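Local coordinates for DNA polymerase III subunit beta (Pseudomonas aeruginosa, PDB 4TSZ), which tethers DNA polymerases and other proteins to DNA, giving them processivity, at residues F145-Q150 with V197-I202. Sequence-based numbering, arbitrary orientation.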
# COMPACT_ATOMS: atom_id res chain seq x y z
N PHE E 145 2.71 -16.20 -12.25
CA PHE E 145 3.38 -16.43 -10.96
C PHE E 145 4.58 -17.39 -11.09
O PHE E 145 5.47 -17.34 -10.25
CB PHE E 145 2.37 -16.98 -9.94
CG PHE E 145 1.94 -18.41 -10.23
CD1 PHE E 145 2.68 -19.49 -9.75
CD2 PHE E 145 0.81 -18.68 -10.99
CE1 PHE E 145 2.32 -20.80 -10.04
CE2 PHE E 145 0.44 -20.00 -11.28
CZ PHE E 145 1.17 -21.05 -10.77
N ALA E 146 4.57 -18.31 -12.11
CA ALA E 146 5.62 -19.31 -12.28
C ALA E 146 6.87 -18.84 -13.00
O ALA E 146 7.87 -19.56 -12.99
CB ALA E 146 5.08 -20.58 -12.93
N MET E 147 6.83 -17.64 -13.61
CA MET E 147 7.98 -17.09 -14.33
C MET E 147 9.11 -16.87 -13.35
O MET E 147 8.88 -16.52 -12.18
CB MET E 147 7.70 -15.70 -14.98
CG MET E 147 6.59 -15.69 -16.01
SD MET E 147 6.41 -14.07 -16.83
CE MET E 147 5.75 -13.07 -15.48
N ALA E 148 10.34 -17.05 -13.82
CA ALA E 148 11.49 -16.75 -12.98
C ALA E 148 11.65 -15.22 -12.94
O ALA E 148 11.11 -14.49 -13.80
CB ALA E 148 12.74 -17.42 -13.54
N GLN E 149 12.33 -14.75 -11.92
CA GLN E 149 12.67 -13.36 -11.73
C GLN E 149 14.17 -13.32 -11.51
O GLN E 149 14.69 -13.95 -10.57
CB GLN E 149 11.91 -12.79 -10.52
CG GLN E 149 11.89 -11.27 -10.48
CD GLN E 149 11.07 -10.77 -9.31
OE1 GLN E 149 11.48 -10.83 -8.15
NE2 GLN E 149 9.90 -10.24 -9.60
N GLN E 150 14.88 -12.64 -12.39
CA GLN E 150 16.34 -12.47 -12.32
C GLN E 150 17.16 -13.79 -12.27
O GLN E 150 18.25 -13.81 -11.72
CB GLN E 150 16.73 -11.45 -11.23
CG GLN E 150 16.12 -10.06 -11.47
CD GLN E 150 15.42 -9.49 -10.25
OE1 GLN E 150 14.91 -10.21 -9.38
NE2 GLN E 150 15.36 -8.16 -10.17
N VAL E 197 8.09 -13.61 -24.13
CA VAL E 197 7.83 -12.23 -23.75
C VAL E 197 8.49 -11.96 -22.39
O VAL E 197 8.20 -12.70 -21.44
CB VAL E 197 6.32 -11.89 -23.76
CG1 VAL E 197 6.09 -10.40 -23.52
CG2 VAL E 197 5.67 -12.33 -25.07
N PRO E 198 9.36 -10.91 -22.27
CA PRO E 198 9.99 -10.60 -20.96
C PRO E 198 8.96 -10.40 -19.86
O PRO E 198 7.86 -9.90 -20.14
CB PRO E 198 10.79 -9.32 -21.23
CG PRO E 198 11.01 -9.30 -22.72
CD PRO E 198 9.79 -9.96 -23.32
N ARG E 199 9.29 -10.82 -18.63
CA ARG E 199 8.38 -10.75 -17.48
C ARG E 199 7.73 -9.39 -17.25
O ARG E 199 6.51 -9.34 -17.10
CB ARG E 199 8.97 -11.36 -16.19
CG ARG E 199 10.25 -10.71 -15.67
CD ARG E 199 10.58 -11.14 -14.25
NE ARG E 199 9.58 -10.68 -13.28
CZ ARG E 199 8.69 -11.48 -12.69
NH1 ARG E 199 8.69 -12.78 -12.94
NH2 ARG E 199 7.81 -10.98 -11.84
N LYS E 200 8.51 -8.29 -17.31
CA LYS E 200 7.98 -6.94 -17.11
C LYS E 200 6.92 -6.58 -18.17
O LYS E 200 5.85 -6.07 -17.81
CB LYS E 200 9.11 -5.89 -17.06
CG LYS E 200 8.68 -4.53 -16.52
CD LYS E 200 9.88 -3.61 -16.28
CE LYS E 200 9.46 -2.26 -15.73
NZ LYS E 200 10.63 -1.37 -15.52
N GLY E 201 7.22 -6.90 -19.44
CA GLY E 201 6.34 -6.67 -20.59
C GLY E 201 5.03 -7.42 -20.52
O GLY E 201 3.97 -6.83 -20.71
N ILE E 202 5.10 -8.74 -20.26
CA ILE E 202 3.90 -9.59 -20.18
C ILE E 202 2.96 -9.18 -19.03
O ILE E 202 1.74 -9.19 -19.22
CB ILE E 202 4.22 -11.12 -20.25
CG1 ILE E 202 3.01 -11.92 -20.77
CG2 ILE E 202 4.74 -11.68 -18.94
CD1 ILE E 202 2.77 -11.83 -22.30
O HOH W 1 6.99 -14.67 -11.24
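R199 reaches from the first turn of helix 199-208 to M147, A148 and Q149 in the loop between helix 133-141 and strand 158-164, joining two parts of the central domain of this three-domain beta sliding-ring subunit. P198, ending strand 193-198, is the N-cap residue, and I202 N donates to P198 O in the first helical turn. R199 CB lies 3.7 Å from M147 CE, with M147 SD scarcely farther. R199 CG falls between the backbone N and the carbonyl carbon (chi1 61°), and the next carbon, R199 CD, passes 3.4 Å from A148 O. The chain then bends at chi3, and R199 NE faces Q149 CG. Q149 CG sits 3.7 Å above the guanidinium plane of R199, shifted toward its rim, while M147 CE lies over the opposite face. The Q149 amide stands almost upright on the guanidinium, the planes 86° apart; Q149 NE2 and R199 NH2 approach to 3.2 Å, but both are donors and no hydrogen bond forms. R199 NH1 donates to A148 O at 3.1 Å with an N-H...O angle of 146°, coming from well above the carbonyl plane, and also to a water in the guanidinium plane. M147 SD, which also lies near R199 CB, touches I202 CG2 at 3.6 Å; M159 of strand 158-164 packs against both M147 and I202, extending this apolar contact toward the sheet. The water that accepts from R199 NH1 lies 2.8 Å from M147 O, within hydrogen-bonding reach.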